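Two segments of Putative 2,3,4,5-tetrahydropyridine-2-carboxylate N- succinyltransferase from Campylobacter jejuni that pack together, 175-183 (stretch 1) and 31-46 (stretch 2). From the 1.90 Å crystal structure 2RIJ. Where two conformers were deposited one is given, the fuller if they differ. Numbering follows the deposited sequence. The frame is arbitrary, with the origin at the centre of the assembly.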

# COMPACT_ATOMS: atom_id res chain seq x y z
N ASP A 175 -51.38 15.30 -8.76
CA ASP A 175 -50.79 16.61 -8.73
C ASP A 175 -51.67 17.69 -8.11
O ASP A 175 -51.36 18.84 -8.24
CB ASP A 175 -50.22 17.01 -10.14
CG ASP A 175 -48.87 16.25 -10.50
OD1 ASP A 175 -48.15 15.71 -9.57
OD2 ASP A 175 -48.50 16.23 -11.70
N LYS A 176 -52.73 17.31 -7.39
CA LYS A 176 -53.59 18.25 -6.66
C LYS A 176 -53.28 18.18 -5.16
O LYS A 176 -53.29 17.08 -4.59
CB LYS A 176 -55.07 17.87 -6.85
CG LYS A 176 -55.52 17.70 -8.28
CD LYS A 176 -55.28 18.94 -9.03
CE LYS A 176 -56.18 19.08 -10.25
NZ LYS A 176 -55.84 20.40 -10.86
N PRO A 177 -53.04 19.34 -4.51
CA PRO A 177 -52.73 19.35 -3.10
C PRO A 177 -53.98 19.17 -2.21
O PRO A 177 -55.06 19.71 -2.49
CB PRO A 177 -52.06 20.72 -2.89
CG PRO A 177 -52.71 21.62 -3.96
CD PRO A 177 -52.99 20.68 -5.11
N ILE A 178 -53.81 18.40 -1.15
CA ILE A 178 -54.84 18.16 -0.14
C ILE A 178 -54.21 18.33 1.23
O ILE A 178 -53.19 17.73 1.53
CB ILE A 178 -55.39 16.73 -0.25
CG1 ILE A 178 -55.83 16.45 -1.69
CG2 ILE A 178 -56.51 16.48 0.83
CD1 ILE A 178 -56.28 15.01 -1.94
N GLU A 179 -54.81 19.16 2.06
CA GLU A 179 -54.37 19.33 3.45
C GLU A 179 -54.41 18.01 4.18
O GLU A 179 -55.39 17.28 4.08
CB GLU A 179 -55.26 20.33 4.19
CG GLU A 179 -55.29 21.71 3.60
CD GLU A 179 -55.96 22.71 4.54
OE1 GLU A 179 -55.30 23.15 5.51
OE2 GLU A 179 -57.16 23.04 4.31
N LEU A 180 -53.34 17.69 4.90
CA LEU A 180 -53.27 16.45 5.66
C LEU A 180 -54.43 16.40 6.69
O LEU A 180 -55.01 15.34 6.92
CB LEU A 180 -51.88 16.29 6.35
CG LEU A 180 -50.71 16.09 5.34
CD1 LEU A 180 -49.36 16.26 6.02
CD2 LEU A 180 -50.82 14.75 4.64
N GLU A 181 -54.77 17.53 7.29
CA GLU A 181 -55.81 17.55 8.31
C GLU A 181 -57.17 17.22 7.70
O GLU A 181 -58.05 16.66 8.36
CB GLU A 181 -55.82 18.89 9.05
CG GLU A 181 -56.67 18.91 10.32
CD GLU A 181 -56.43 17.69 11.27
OE1 GLU A 181 -55.28 17.35 11.64
OE2 GLU A 181 -57.44 17.07 11.66
N TYR A 182 -57.34 17.55 6.43
CA TYR A 182 -58.55 17.17 5.71
C TYR A 182 -58.66 15.63 5.56
O TYR A 182 -59.74 15.04 5.70
CB TYR A 182 -58.61 17.88 4.35
CG TYR A 182 -59.79 17.42 3.54
CD1 TYR A 182 -61.03 18.02 3.70
CD2 TYR A 182 -59.67 16.34 2.67
CE1 TYR A 182 -62.11 17.60 2.97
CE2 TYR A 182 -60.74 15.91 1.96
CZ TYR A 182 -61.96 16.55 2.10
OH TYR A 182 -63.03 16.10 1.39
N LEU A 183 -57.55 14.98 5.25
CA LEU A 183 -57.51 13.55 5.14
C LEU A 183 -57.78 12.90 6.49
O LEU A 183 -58.49 11.90 6.58
CB LEU A 183 -56.16 13.08 4.56
CG LEU A 183 -55.84 13.37 3.11
CD1 LEU A 183 -54.38 12.94 2.82
CD2 LEU A 183 -56.80 12.69 2.11
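Stretch 2, residues 31-46: ARLDRGQLNKNKILQA

A carboxylate set just before a helix can gather the free backbone amides of a neighbouring loop, and the contact between residues 31-46 and 175-183 is a compact example. Glu 179 occupies the N-cap position, and its side chain brings its carboxylate to the loop that joins the two strands of stretch 2. There OE2 accepts two backbone hydrogen bonds, from Leu 38 N at 2.7 Å and from Asn 39 N at 2.8 Å, the second nearly straight at 170°. The loop closes tightly about this oxygen: Gly 36 CA lies 3.1 Å from Glu 179 OE2, and an ideal CB built on Gly 36 would fall 2.4 Å from Glu 179 OE2, a clash.

Gln 37 answers from the other partner. Its amide spans the backbone of stretch 1, OE1 accepting from Glu 179 N at 2.9 Å (170°) while NE2 donates to Pro 177 O, also at 2.9 Å. A side-chain amide, which carries both a donor and an acceptor, thus stands in for a strand neighbour where stretch 1 passes from strand to helix.

Toward the beginning of stretch 1, water takes over. One water accepts from Arg 32 NH2 (2.8 Å) and Lys 176 NZ (3.0 Å) and donates to Asp 34 OD2 (2.8 Å). It links two like-charged groups, with Lys 176 NZ and Arg 32 NH2 4.4 Å apart, to a carboxylate that Arg 32 NH1 also holds by a salt bridge to Asp 34 OD1 (2.9 Å). A second water joins Lys 176 NZ to Asp 34 OD1, at 2.9 Å from each. Two more connect Asp 175 O with the side-chain amide of Gln 45.

The backbone of stretch 2 forms a hairpin: strand 31-35 and strand 43-46 are tied by bonds such as Asp 34 N to Gln 45 O (2.9 Å), with a type I turn from Asn 39 to Lys 42 between them. Strand 176-178 runs antiparallel to strand 43-46, at 172°, with the axes 7.3 Å apart at closest approach. Pro 177 faces this hairpin, its CG 3.7 Å from Leu 44 CB and 3.8 Å from Asp 34 CB. Farther along, Tyr 182 turns toward the loop: Gln 37 CG sits over one face of its ring, 4.2 Å from the centroid, whereas Leu 38 CD2 lies at the edge. Leu 38 CG also packs 4.0 Å from Tyr 182 CB, extending the contact onto the helix.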

# COMPACT_ATOMS: atom_id res chain seq x y z
N ALA A 31 -51.62 33.83 -11.55
CA ALA A 31 -51.72 32.47 -11.09
C ALA A 31 -53.14 32.02 -10.79
O ALA A 31 -53.93 32.79 -10.26
CB ALA A 31 -50.88 32.31 -9.83
N ARG A 32 -53.47 30.77 -11.11
CA ARG A 32 -54.64 30.11 -10.58
C ARG A 32 -54.19 29.45 -9.29
O ARG A 32 -53.18 28.71 -9.27
CB ARG A 32 -55.18 29.05 -11.55
CG ARG A 32 -56.42 28.37 -11.06
CD ARG A 32 -56.86 27.15 -11.94
NE ARG A 32 -55.77 26.18 -12.09
CZ ARG A 32 -55.36 25.35 -11.13
NH1 ARG A 32 -55.90 25.33 -9.94
NH2 ARG A 32 -54.34 24.53 -11.38
N LEU A 33 -54.91 29.70 -8.20
CA LEU A 33 -54.53 29.19 -6.89
C LEU A 33 -55.33 27.97 -6.45
O LEU A 33 -56.54 27.88 -6.70
CB LEU A 33 -54.69 30.26 -5.82
CG LEU A 33 -54.04 31.63 -6.06
CD1 LEU A 33 -54.37 32.52 -4.82
CD2 LEU A 33 -52.58 31.57 -6.37
N ASP A 34 -54.65 27.04 -5.77
CA ASP A 34 -55.30 25.95 -5.08
C ASP A 34 -55.28 26.30 -3.61
O ASP A 34 -54.23 26.58 -3.06
CB ASP A 34 -54.55 24.64 -5.31
CG ASP A 34 -54.61 24.16 -6.77
OD1 ASP A 34 -55.73 24.03 -7.32
OD2 ASP A 34 -53.53 23.91 -7.36
N ARG A 35 -56.46 26.32 -2.98
CA ARG A 35 -56.61 26.69 -1.56
C ARG A 35 -56.91 25.46 -0.70
O ARG A 35 -57.33 24.44 -1.21
CB ARG A 35 -57.74 27.69 -1.41
CG ARG A 35 -57.44 29.01 -2.15
CD ARG A 35 -58.69 29.86 -2.30
NE ARG A 35 -58.36 31.14 -2.90
CZ ARG A 35 -57.82 32.15 -2.22
NH1 ARG A 35 -57.54 32.01 -0.92
NH2 ARG A 35 -57.53 33.28 -2.85
N GLY A 36 -56.72 25.59 0.60
CA GLY A 36 -57.00 24.52 1.55
C GLY A 36 -58.46 24.12 1.54
O GLY A 36 -59.34 24.97 1.41
N GLN A 37 -58.70 22.81 1.61
CA GLN A 37 -60.03 22.22 1.70
C GLN A 37 -60.67 22.58 3.06
O GLN A 37 -61.88 22.65 3.17
CB GLN A 37 -59.96 20.68 1.61
CG GLN A 37 -59.52 20.08 0.28
CD GLN A 37 -58.03 20.25 0.06
OE1 GLN A 37 -57.28 20.40 1.03
NE2 GLN A 37 -57.61 20.28 -1.21
N LEU A 38 -59.85 22.73 4.10
CA LEU A 38 -60.30 23.15 5.42
C LEU A 38 -60.00 24.63 5.65
O LEU A 38 -60.86 25.41 6.04
CB LEU A 38 -59.62 22.31 6.52
CG LEU A 38 -60.01 20.85 6.70
CD1 LEU A 38 -59.36 20.31 7.95
CD2 LEU A 38 -61.48 20.69 6.78
N ASN A 39 -58.76 25.03 5.38
CA ASN A 39 -58.34 26.41 5.55
C ASN A 39 -58.26 27.11 4.18
O ASN A 39 -57.23 27.08 3.51
CB ASN A 39 -57.02 26.44 6.31
CG ASN A 39 -57.04 25.57 7.59
OD1 ASN A 39 -56.72 24.37 7.56
ND2 ASN A 39 -57.41 26.19 8.71
N LYS A 40 -59.36 27.73 3.78
CA LYS A 40 -59.48 28.29 2.44
C LYS A 40 -58.60 29.52 2.22
O LYS A 40 -58.38 29.91 1.10
CB LYS A 40 -60.95 28.59 2.09
CG LYS A 40 -61.79 27.31 1.81
N ASN A 41 -58.03 30.08 3.27
CA ASN A 41 -57.04 31.13 3.07
C ASN A 41 -55.61 30.63 2.89
O ASN A 41 -54.69 31.42 2.65
CB ASN A 41 -57.07 32.08 4.26
CG ASN A 41 -58.43 32.71 4.44
OD1 ASN A 41 -58.98 33.31 3.50
ND2 ASN A 41 -59.00 32.56 5.63
N LYS A 42 -55.41 29.33 3.05
CA LYS A 42 -54.09 28.72 2.87
C LYS A 42 -53.92 28.47 1.39
O LYS A 42 -54.75 27.81 0.79
CB LYS A 42 -54.05 27.42 3.66
CG LYS A 42 -52.69 26.95 4.06
CD LYS A 42 -52.79 25.69 4.93
CE LYS A 42 -53.11 26.04 6.39
NZ LYS A 42 -51.94 26.68 7.09
N ILE A 43 -52.89 29.05 0.78
CA ILE A 43 -52.57 28.81 -0.63
C ILE A 43 -51.61 27.61 -0.65
O ILE A 43 -50.49 27.67 -0.13
CB ILE A 43 -51.92 30.04 -1.31
CG1 ILE A 43 -52.78 31.32 -1.11
CG2 ILE A 43 -51.61 29.75 -2.78
CD1 ILE A 43 -54.24 31.17 -1.37
N LEU A 44 -52.10 26.50 -1.21
CA LEU A 44 -51.35 25.28 -1.35
C LEU A 44 -50.52 25.15 -2.62
O LEU A 44 -49.58 24.35 -2.63
CB LEU A 44 -52.27 24.07 -1.26
CG LEU A 44 -53.27 24.09 -0.10
CD1 LEU A 44 -53.99 22.78 -0.15
CD2 LEU A 44 -52.55 24.29 1.21
N GLN A 45 -50.87 25.89 -3.67
CA GLN A 45 -50.17 25.87 -4.93
C GLN A 45 -50.63 27.05 -5.79
O GLN A 45 -51.78 27.50 -5.69
CB GLN A 45 -50.44 24.56 -5.70
CG GLN A 45 -49.58 24.41 -6.93
CD GLN A 45 -49.70 23.06 -7.61
OE1 GLN A 45 -48.68 22.43 -7.97
NE2 GLN A 45 -50.94 22.61 -7.83
N ALA A 46 -49.75 27.49 -6.68
CA ALA A 46 -50.05 28.50 -7.67
C ALA A 46 -49.57 27.99 -9.04
O ALA A 46 -48.49 27.38 -9.14
CB ALA A 46 -49.35 29.79 -7.30
O HOH W 1 -53.92 22.36 -9.60
O HOH W 2 -56.94 21.78 -8.60
O HOH W 3 -48.77 19.73 -8.62
O HOH W 4 -51.73 20.78 -9.94